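Local coordinates for protein cysteine S-methyltransferase NleE (Escherichia coli O157:H7, PDB 4R29) that probably methylates a zinc-finger cysteine of the host proteins TAB2 and TAB3 with S-adenosylmethionine as donor, thereby blocking NF-kappa-B activation, at residues A[102-115]-A[143-157]. The protein carries 1 engineered substitution. Residues are numbered along the deposited sequence; the frame is centred on the assembly and turned at random.
With SAM (S-adenosylmethionine), chain E.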
ATOM      1  N   VAL A 102      -8.352  -1.029  -7.580  1.00 15.06           N
ATOM      2  CA  VAL A 102      -8.670   0.364  -7.353  1.00 16.59           C
ATOM      3  C   VAL A 102      -8.697   1.141  -8.682  1.00 18.02           C
ATOM      4  O   VAL A 102      -9.649   1.878  -8.943  1.00 16.22           O
ATOM      5  CB  VAL A 102      -7.713   1.014  -6.331  1.00 14.69           C
ATOM      6  CG1 VAL A 102      -7.999   2.486  -6.206  1.00 16.01           C
ATOM      7  CG2 VAL A 102      -7.830   0.307  -4.974  1.00 15.94           C
ATOM      8  N   ILE A 103      -7.675   0.959  -9.523  1.00 15.82           N
ATOM      9  CA  ILE A 103      -7.601   1.704 -10.780  1.00 16.49           C
ATOM     10  C   ILE A 103      -8.684   1.277 -11.781  1.00 19.40           C
ATOM     11  O   ILE A 103      -9.118   2.071 -12.607  1.00 18.51           O
ATOM     12  CB  ILE A 103      -6.190   1.697 -11.425  1.00 19.27           C
ATOM     13  CG1 ILE A 103      -5.886   0.380 -12.151  1.00 18.16           C
ATOM     14  CG2 ILE A 103      -5.099   2.049 -10.387  1.00 15.94           C
ATOM     15  CD1 ILE A 103      -4.577   0.432 -12.958  1.00 14.60           C
ATOM     16  N   SER A 104      -9.153   0.043 -11.673  1.00 17.24           N
ATOM     17  CA  SER A 104     -10.243  -0.417 -12.524  1.00 18.90           C
ATOM     18  C   SER A 104     -11.594   0.013 -11.949  1.00 19.90           C
ATOM     19  O   SER A 104     -12.642  -0.296 -12.505  1.00 22.53           O
ATOM     20  CB  SER A 104     -10.202  -1.939 -12.654  1.00 18.40           C
ATOM     21  OG  SER A 104     -10.497  -2.566 -11.406  1.00 18.54           O
ATOM     22  N   GLY A 105     -11.568   0.694 -10.810  1.00 18.80           N
ATOM     23  CA  GLY A 105     -12.783   1.202 -10.196  1.00 19.27           C
ATOM     24  C   GLY A 105     -13.638   0.205  -9.416  1.00 21.53           C
ATOM     25  O   GLY A 105     -14.766   0.521  -9.038  1.00 22.94           O
ATOM     26  N   LYS A 106     -13.120  -0.991  -9.159  1.00 17.75           N
ATOM     27  CA  LYS A 106     -13.882  -1.993  -8.406  1.00 20.84           C
ATOM     28  C   LYS A 106     -14.110  -1.579  -6.955  1.00 22.46           C
ATOM     29  O   LYS A 106     -15.113  -1.951  -6.348  1.00 23.75           O
ATOM     30  CB  LYS A 106     -13.168  -3.340  -8.393  1.00 19.78           C
ATOM     31  CG  LYS A 106     -13.283  -4.150  -9.654  1.00 22.77           C
ATOM     32  CD  LYS A 106     -12.856  -5.575  -9.356  1.00 23.28           C
ATOM     33  CE  LYS A 106     -12.595  -6.325 -10.612  1.00 25.90           C
ATOM     34  NZ  LYS A 106     -11.741  -5.470 -11.501  1.00 35.65           N
ATOM     35  N   ARG A 107     -13.169  -0.830  -6.393  1.00 16.28           N
ATOM     36  CA  ARG A 107     -13.280  -0.395  -5.004  1.00 21.46           C
ATOM     37  C   ARG A 107     -12.533   0.922  -4.818  1.00 20.27           C
ATOM     38  O   ARG A 107     -11.699   1.288  -5.644  1.00 16.37           O
ATOM     39  CB  ARG A 107     -12.744  -1.476  -4.031  1.00 19.30           C
ATOM     40  CG  ARG A 107     -11.281  -1.842  -4.235  1.00 18.34           C
ATOM     41  CD  ARG A 107     -10.767  -2.827  -3.172  1.00 17.65           C
ATOM     42  NE  ARG A 107      -9.338  -3.061  -3.339  1.00 20.62           N
ATOM     43  CZ  ARG A 107      -8.507  -3.478  -2.382  1.00 22.01           C
ATOM     44  NH1 ARG A 107      -8.954  -3.733  -1.145  1.00 20.00           N
ATOM     45  NH2 ARG A 107      -7.223  -3.650  -2.668  1.00 14.03           N
ATOM     46  N   PRO A 108     -12.835   1.638  -3.729  1.00 18.87           N
ATOM     47  CA  PRO A 108     -12.233   2.959  -3.518  1.00 21.99           C
ATOM     48  C   PRO A 108     -10.802   2.979  -2.927  1.00 18.66           C
ATOM     49  O   PRO A 108     -10.118   3.983  -3.092  1.00 19.67           O
ATOM     50  CB  PRO A 108     -13.238   3.647  -2.573  1.00 21.20           C
ATOM     51  CG  PRO A 108     -13.852   2.522  -1.811  1.00 21.00           C
ATOM     52  CD  PRO A 108     -13.965   1.391  -2.814  1.00 22.27           C
ATOM     53  N   MET A 109     -10.374   1.943  -2.219  1.00 17.50           N
ATOM     54  CA  MET A 109      -8.980   1.896  -1.761  1.00 18.85           C
ATOM     55  C   MET A 109      -8.390   0.514  -1.513  1.00 15.99           C
ATOM     56  O   MET A 109      -9.102  -0.482  -1.372  1.00 15.39           O
ATOM     57  CB  MET A 109      -8.669   2.883  -0.613  1.00 21.14           C
ATOM     58  CG  MET A 109      -8.784   2.399   0.782  1.00 22.46           C
ATOM     59  SD  MET A 109      -7.528   1.287   1.505  1.00 18.22           S
ATOM     60  CE  MET A 109      -8.590   0.790   2.864  1.00 16.56           C
ATOM     61  N   GLY A 110      -7.064   0.482  -1.563  1.00 17.00           N
ATOM     62  CA  GLY A 110      -6.282  -0.723  -1.356  1.00 18.86           C
ATOM     63  C   GLY A 110      -4.973  -0.313  -0.708  1.00 16.89           C
ATOM     64  O   GLY A 110      -4.630   0.870  -0.678  1.00 17.85           O
ATOM     65  N   GLN A 111      -4.243  -1.283  -0.188  1.00 15.93           N
ATOM     66  CA  GLN A 111      -2.991  -1.011   0.504  1.00 18.15           C
ATOM     67  C   GLN A 111      -2.020  -2.125   0.113  1.00 18.09           C
ATOM     68  O   GLN A 111      -2.408  -3.279   0.013  1.00 19.65           O
ATOM     69  CB  GLN A 111      -3.218  -0.956   2.027  1.00 16.03           C
ATOM     70  CG  GLN A 111      -1.932  -0.852   2.867  1.00 18.40           C
ATOM     71  CD  GLN A 111      -1.298  -2.212   3.143  1.00 20.95           C
ATOM     72  OE1 GLN A 111      -1.980  -3.149   3.543  1.00 24.73           O
ATOM     73  NE2 GLN A 111       0.001  -2.322   2.926  1.00 18.88           N
ATOM     74  N   PHE A 112      -0.774  -1.768  -0.157  1.00 19.69           N
ATOM     75  CA  PHE A 112       0.254  -2.750  -0.485  1.00 19.03           C
ATOM     76  C   PHE A 112       1.612  -2.235  -0.002  1.00 17.46           C
ATOM     77  O   PHE A 112       1.684  -1.180   0.598  1.00 21.96           O
ATOM     78  CB  PHE A 112       0.244  -3.087  -1.988  1.00 17.07           C
ATOM     79  CG  PHE A 112       0.533  -1.910  -2.900  1.00 19.80           C
ATOM     80  CD1 PHE A 112      -0.489  -1.038  -3.292  1.00 19.36           C
ATOM     81  CD2 PHE A 112       1.823  -1.690  -3.390  1.00 20.60           C
ATOM     82  CE1 PHE A 112      -0.233   0.033  -4.150  1.00 17.12           C
ATOM     83  CE2 PHE A 112       2.093  -0.618  -4.252  1.00 19.72           C
ATOM     84  CZ  PHE A 112       1.060   0.249  -4.625  1.00 17.38           C
ATOM     85  N   SER A 113       2.683  -2.968  -0.264  1.00 22.37           N
ATOM     86  CA  SER A 113       4.009  -2.583   0.218  1.00 20.78           C
ATOM     87  C   SER A 113       5.016  -2.563  -0.904  1.00 22.95           C
ATOM     88  O   SER A 113       4.889  -3.295  -1.885  1.00 21.23           O
ATOM     89  CB  SER A 113       4.491  -3.582   1.273  1.00 21.22           C
ATOM     90  OG  SER A 113       3.798  -3.356   2.481  1.00 35.71           O
ATOM     91  N   VAL A 114       6.033  -1.730  -0.763  1.00 24.64           N
ATOM     92  CA  VAL A 114       7.131  -1.765  -1.714  1.00 29.94           C
ATOM     93  C   VAL A 114       8.444  -1.897  -0.954  1.00 28.32           C
ATOM     94  O   VAL A 114       8.572  -1.377   0.152  1.00 26.71           O
ATOM     95  CB  VAL A 114       7.136  -0.529  -2.649  1.00 26.36           C
ATOM     96  CG1 VAL A 114       5.892  -0.519  -3.512  1.00 25.61           C
ATOM     97  CG2 VAL A 114       7.238   0.761  -1.841  1.00 25.71           C
ATOM     98  N   ASP A 115       9.401  -2.610  -1.542  1.00 25.46           N
ATOM     99  CA  ASP A 115      10.728  -2.752  -0.933  1.00 35.28           C
ATOM    100  C   ASP A 115      11.679  -1.637  -1.393  1.00 32.74           C
ATOM    101  O   ASP A 115      12.860  -1.626  -1.034  1.00 30.93           O
ATOM    102  CB  ASP A 115      11.335  -4.149  -1.196  1.00 28.76           C
ATOM    103  CG  ASP A 115      11.532  -4.445  -2.677  1.00 35.14           C
ATOM    104  OD1 ASP A 115      11.672  -3.490  -3.475  1.00 33.79           O
ATOM    105  OD2 ASP A 115      11.554  -5.643  -3.042  1.00 42.62           O
ATOM    106  N   PHE A 143      13.397  -0.960   5.300  1.00 36.28           N
ATOM    107  CA  PHE A 143      13.395  -0.629   3.881  1.00 41.25           C
ATOM    108  C   PHE A 143      12.001  -0.576   3.278  1.00 37.71           C
ATOM    109  O   PHE A 143      11.809   0.004   2.217  1.00 33.34           O
ATOM    110  CB  PHE A 143      14.283  -1.598   3.091  1.00 41.63           C
ATOM    111  CG  PHE A 143      13.927  -3.054   3.274  1.00 40.98           C
ATOM    112  CD1 PHE A 143      12.942  -3.646   2.493  1.00 41.13           C
ATOM    113  CD2 PHE A 143      14.592  -3.832   4.210  1.00 43.55           C
ATOM    114  CE1 PHE A 143      12.611  -4.992   2.654  1.00 41.54           C
ATOM    115  CE2 PHE A 143      14.270  -5.182   4.378  1.00 49.73           C
ATOM    116  CZ  PHE A 143      13.279  -5.761   3.598  1.00 44.38           C
ATOM    117  N   LEU A 144      11.040  -1.182   3.969  1.00 34.90           N
ATOM    118  CA  LEU A 144       9.689  -1.328   3.464  1.00 29.19           C
ATOM    119  C   LEU A 144       8.852  -0.062   3.661  1.00 30.63           C
ATOM    120  O   LEU A 144       8.906   0.583   4.712  1.00 26.74           O
ATOM    121  CB  LEU A 144       9.010  -2.508   4.158  1.00 32.82           C
ATOM    122  CG  LEU A 144       8.654  -3.727   3.306  1.00 36.34           C
ATOM    123  CD1 LEU A 144       9.615  -3.901   2.137  1.00 37.94           C
ATOM    124  CD2 LEU A 144       8.594  -4.987   4.167  1.00 37.29           C
ATOM    125  N   TYR A 145       8.089   0.289   2.630  1.00 28.29           N
ATOM    126  CA  TYR A 145       7.118   1.380   2.718  1.00 29.56           C
ATOM    127  C   TYR A 145       5.705   0.877   2.447  1.00 24.78           C
ATOM    128  O   TYR A 145       5.499   0.053   1.571  1.00 24.35           O
ATOM    129  CB  TYR A 145       7.473   2.496   1.741  1.00 22.96           C
ATOM    130  CG  TYR A 145       8.694   3.248   2.160  1.00 28.01           C
ATOM    131  CD1 TYR A 145       9.965   2.747   1.898  1.00 28.23           C
ATOM    132  CD2 TYR A 145       8.586   4.446   2.855  1.00 30.82           C
ATOM    133  CE1 TYR A 145      11.093   3.427   2.307  1.00 31.41           C
ATOM    134  CE2 TYR A 145       9.712   5.139   3.261  1.00 31.45           C
ATOM    135  CZ  TYR A 145      10.962   4.624   2.986  1.00 32.01           C
ATOM    136  OH  TYR A 145      12.085   5.316   3.389  1.00 39.23           O
ATOM    137  N   ILE A 146       4.745   1.364   3.221  1.00 28.46           N
ATOM    138  CA  ILE A 146       3.334   1.091   2.971  1.00 23.83           C
ATOM    139  C   ILE A 146       2.793   2.083   1.935  1.00 24.17           C
ATOM    140  O   ILE A 146       3.072   3.283   2.007  1.00 22.35           O
ATOM    141  CB  ILE A 146       2.497   1.246   4.267  1.00 25.27           C
ATOM    142  CG1 ILE A 146       3.085   0.406   5.396  1.00 24.99           C
ATOM    143  CG2 ILE A 146       1.031   0.889   4.021  1.00 22.38           C
ATOM    144  CD1 ILE A 146       2.915  -1.041   5.187  1.00 26.12           C
ATOM    145  N   VAL A 147       2.012   1.576   0.985  1.00 23.97           N
ATOM    146  CA  VAL A 147       1.295   2.429   0.046  1.00 17.34           C
ATOM    147  C   VAL A 147      -0.203   2.232   0.163  1.00 16.06           C
ATOM    148  O   VAL A 147      -0.719   1.126  -0.015  1.00 19.14           O
ATOM    149  CB  VAL A 147       1.719   2.162  -1.410  1.00 18.90           C
ATOM    150  CG1 VAL A 147       1.082   3.200  -2.343  1.00 15.56           C
ATOM    151  CG2 VAL A 147       3.253   2.152  -1.526  1.00 16.17           C
ATOM    152  N   VAL A 148      -0.904   3.313   0.473  1.00 17.61           N
ATOM    153  CA  VAL A 148      -2.357   3.309   0.497  1.00 18.04           C
ATOM    154  C   VAL A 148      -2.858   4.032  -0.754  1.00 18.00           C
ATOM    155  O   VAL A 148      -2.708   5.257  -0.887  1.00 17.74           O
ATOM    156  CB  VAL A 148      -2.912   4.014   1.768  1.00 20.44           C
ATOM    157  CG1 VAL A 148      -4.437   3.953   1.813  1.00 15.76           C
ATOM    158  CG2 VAL A 148      -2.324   3.391   3.044  1.00 18.28           C
ATOM    159  N   VAL A 149      -3.443   3.269  -1.673  1.00 16.25           N
ATOM    160  CA  VAL A 149      -3.914   3.814  -2.944  1.00 17.65           C
ATOM    161  C   VAL A 149      -5.451   3.956  -2.930  1.00 18.58           C
ATOM    162  O   VAL A 149      -6.166   3.031  -2.528  1.00 17.23           O
ATOM    163  CB  VAL A 149      -3.420   2.936  -4.142  1.00 20.23           C
ATOM    164  CG1 VAL A 149      -3.853   1.481  -3.960  1.00 16.98           C
ATOM    165  CG2 VAL A 149      -3.894   3.498  -5.508  1.00 18.64           C
ATOM    166  N   TYR A 150      -5.950   5.122  -3.340  1.00 21.01           N
ATOM    167  CA  TYR A 150      -7.390   5.396  -3.301  1.00 21.48           C
ATOM    168  C   TYR A 150      -7.911   6.239  -4.480  1.00 20.20           C
ATOM    169  O   TYR A 150      -7.145   6.956  -5.142  1.00 17.41           O
ATOM    170  CB  TYR A 150      -7.794   6.035  -1.963  1.00 20.95           C
ATOM    171  CG  TYR A 150      -7.164   7.393  -1.668  1.00 20.67           C
ATOM    172  CD1 TYR A 150      -5.886   7.482  -1.113  1.00 19.75           C
ATOM    173  CD2 TYR A 150      -7.860   8.581  -1.927  1.00 21.20           C
ATOM    174  CE1 TYR A 150      -5.308   8.709  -0.816  1.00 22.17           C
ATOM    175  CE2 TYR A 150      -7.296   9.826  -1.649  1.00 21.60           C
ATOM    176  CZ  TYR A 150      -6.015   9.883  -1.095  1.00 28.46           C
ATOM    177  OH  TYR A 150      -5.438  11.104  -0.822  1.00 27.89           O
ATOM    178  N   ARG A 151      -9.215   6.120  -4.743  1.00 19.80           N
ATOM    179  CA  ARG A 151      -9.898   6.940  -5.751  1.00 20.41           C
ATOM    180  C   ARG A 151     -10.171   8.313  -5.165  1.00 21.50           C
ATOM    181  O   ARG A 151     -10.881   8.438  -4.162  1.00 22.20           O
ATOM    182  CB  ARG A 151     -11.248   6.334  -6.154  1.00 21.02           C
ATOM    183  CG  ARG A 151     -11.223   4.888  -6.641  1.00 19.62           C
ATOM    184  CD  ARG A 151     -10.521   4.737  -7.975  1.00 21.20           C
ATOM    185  NE  ARG A 151     -11.051   5.629  -9.009  1.00 21.68           N
ATOM    186  CZ  ARG A 151     -10.980   5.385 -10.315  1.00 23.46           C
ATOM    187  NH1 ARG A 151     -10.437   4.244 -10.757  1.00 20.46           N
ATOM    188  NH2 ARG A 151     -11.474   6.271 -11.181  1.00 22.44           N
ATOM    189  N   ASN A 152      -9.608   9.342  -5.782  1.00 21.86           N
ATOM    190  CA  ASN A 152      -9.872  10.720  -5.371  1.00 24.21           C
ATOM    191  C   ASN A 152     -11.220  11.196  -5.914  1.00 26.92           C
ATOM    192  O   ASN A 152     -11.788  12.193  -5.453  1.00 23.88           O
ATOM    193  CB  ASN A 152      -8.765  11.625  -5.901  1.00 26.63           C
ATOM    194  CG  ASN A 152      -8.539  12.830  -5.029  1.00 33.27           C
ATOM    195  OD1 ASN A 152      -8.835  12.812  -3.828  1.00 35.41           O
ATOM    196  ND2 ASN A 152      -8.011  13.891  -5.621  1.00 30.98           N
ATOM    197  N   ASP A 153     -11.722  10.470  -6.907  1.00 23.40           N
ATOM    198  CA  ASP A 153     -12.957  10.840  -7.593  1.00 24.60           C
ATOM    199  C   ASP A 153     -14.159  10.175  -6.941  1.00 26.21           C
ATOM    200  O   ASP A 153     -15.254  10.189  -7.484  1.00 24.98           O
ATOM    201  CB  ASP A 153     -12.885  10.527  -9.103  1.00 19.81           C
ATOM    202  CG  ASP A 153     -12.347   9.122  -9.405  1.00 24.52           C
ATOM    203  OD1 ASP A 153     -11.820   8.444  -8.500  1.00 21.11           O
ATOM    204  OD2 ASP A 153     -12.435   8.692 -10.569  1.00 25.87           O
ATOM    205  N   SER A 154     -13.938   9.578  -5.776  1.00 25.68           N
ATOM    206  CA  SER A 154     -15.035   9.083  -4.953  1.00 26.54           C
ATOM    207  C   SER A 154     -14.761   9.526  -3.533  1.00 28.95           C
ATOM    208  O   SER A 154     -13.636   9.401  -3.065  1.00 28.55           O
ATOM    209  CB  SER A 154     -15.121   7.562  -4.991  1.00 27.69           C
ATOM    210  OG  SER A 154     -15.809   7.076  -3.845  1.00 29.88           O
ATOM    211  N   PRO A 155     -15.795  10.033  -2.841  1.00 31.50           N
ATOM    212  CA  PRO A 155     -15.614  10.540  -1.478  1.00 34.05           C
ATOM    213  C   PRO A 155     -15.181   9.432  -0.515  1.00 30.19           C
ATOM    214  O   PRO A 155     -14.578   9.741   0.507  1.00 29.60           O
ATOM    215  CB  PRO A 155     -17.004  11.078  -1.114  1.00 35.60           C
ATOM    216  CG  PRO A 155     -17.942  10.292  -1.968  1.00 35.72           C
ATOM    217  CD  PRO A 155     -17.209  10.046  -3.257  1.00 32.42           C
ATOM    218  N   LEU A 156     -15.461   8.173  -0.852  1.00 27.67           N
ATOM    219  CA  LEU A 156     -15.007   7.051  -0.036  1.00 24.94           C
ATOM    220  C   LEU A 156     -13.487   6.835  -0.082  1.00 22.44           C
ATOM    221  O   LEU A 156     -12.912   6.248   0.828  1.00 24.78           O
ATOM    222  CB  LEU A 156     -15.726   5.760  -0.440  1.00 25.32           C
ATOM    223  CG  LEU A 156     -17.210   5.625  -0.075  1.00 31.59           C
ATOM    224  CD1 LEU A 156     -17.829   4.424  -0.760  1.00 27.49           C
ATOM    225  CD2 LEU A 156     -17.384   5.509   1.423  1.00 31.94           C
ATOM    226  N   GLY A 157     -12.836   7.305  -1.135  1.00 21.17           N
ATOM    227  CA  GLY A 157     -11.419   7.054  -1.314  1.00 19.53           C
ATOM    228  C   GLY A 157     -10.586   7.523  -0.148  1.00 21.36           C
ATOM    229  O   GLY A 157     -10.002   6.715   0.575  1.00 22.33           O
TER
HETATM  230  N   SAM E 301      -3.378  -5.721  -0.191  1.00 21.51           N
HETATM  231  CA  SAM E 301      -4.641  -5.812   0.542  1.00 25.67           C
HETATM  232  C   SAM E 301      -5.716  -4.924  -0.075  1.00 22.86           C
HETATM  233  O   SAM E 301      -6.907  -5.163   0.153  1.00 21.16           O
HETATM  234  OXT SAM E 301      -5.405  -3.949  -0.780  1.00 19.90           O
HETATM  235  CB  SAM E 301      -4.493  -5.420   2.008  1.00 21.32           C
HETATM  236  CG  SAM E 301      -3.748  -6.433   2.862  1.00 30.12           C
HETATM  237  SD  SAM E 301      -4.028  -6.231   4.651  1.00 36.13           S
HETATM  238  CE  SAM E 301      -3.009  -7.636   5.171  1.00 31.69           C
HETATM  239  C5' SAM E 301      -5.645  -7.030   4.795  1.00 30.19           C
HETATM  240  C4' SAM E 301      -6.155  -6.949   6.231  1.00 27.71           C
HETATM  241  O4' SAM E 301      -7.564  -7.090   6.258  1.00 27.15           O
HETATM  242  C3' SAM E 301      -5.573  -8.050   7.113  1.00 27.50           C
HETATM  243  O3' SAM E 301      -4.408  -7.614   7.788  1.00 23.85           O
HETATM  244  C2' SAM E 301      -6.700  -8.363   8.073  1.00 25.28           C
HETATM  245  O2' SAM E 301      -6.488  -7.572   9.206  1.00 19.46           O
HETATM  246  C1' SAM E 301      -7.965  -7.859   7.380  1.00 25.53           C
HETATM  247  N9  SAM E 301      -8.813  -8.933   6.827  1.00 21.30           N
HETATM  248  C8  SAM E 301     -10.146  -9.112   7.079  1.00 23.33           C
HETATM  249  N7  SAM E 301     -10.595 -10.165   6.372  1.00 21.97           N
HETATM  250  C5  SAM E 301      -9.560 -10.661   5.659  1.00 24.00           C
HETATM  251  C6  SAM E 301      -9.471 -11.727   4.775  1.00 20.38           C
HETATM  252  N6  SAM E 301     -10.543 -12.467   4.509  1.00 24.53           N
HETATM  253  N1  SAM E 301      -8.262 -12.009   4.183  1.00 26.32           N
HETATM  254  C2  SAM E 301      -7.154 -11.227   4.459  1.00 27.36           C
HETATM  255  N3  SAM E 301      -7.248 -10.165   5.337  1.00 26.29           N
HETATM  256  C4  SAM E 301      -8.436  -9.885   5.928  1.00 22.72           C
HETATM  257  O   HOH W   1      13.705   0.779   0.573  1.00 33.50           O
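In the three-stranded antiparallel sheet of this methyltransferase, edge strand 109-114 pairs with the central strand 145-151, and Gly110, Phe112 and Val114 form hydrogen-bonded pairs with Val149, Val147 and Tyr145. How an edge strand can serve sheet and ligand at once is well illustrated here: Gly110 N donates to Val149 O (2.9 Å), while the next amide, Gln111 N, points outward and donates to SAM OXT at 3.0 Å. Gln111 O in turn accepts from the SAM amino nitrogen, and the Arg107 guanidinium hydrogen-bonds the same carboxylate, from NH2 to SAM OXT at 2.6 Å and from NH1 to SAM O. Gln111 on the edge strand and Arg107 in the loop before it thus hold the methionine end of the cofactor at the sheet edge of this Rossmann-like fold. On the Gln111 face, the amide end of that residue lies across Ile146, with NE2 3.5 Å from Ile146 CG2, and helix 155-181 packs there through Phe164. On the other face, Val147 CB sits over the Phe112 ring, 3.9 Å from its centroid in a CH-pi contact, while Val149 CG1 meets the ring edge; Leu125 and Trp99 also touch this ring. Beside the C-terminal end of helix 95-103, Arg151 folds back, bent at chi2 (-68°) and chi3 (-53°), which brings NH1 to Val102 O at 3.1 Å on a lone pair in the carbonyl plane. That oxygen also accepts from Gly105 N in the Schellman motif closing the helix. Side-on, Arg151 NE and NH2 grip the two carboxylate oxygens of Asp153, a pair of bonds that fixes the rotation of the guanidinium.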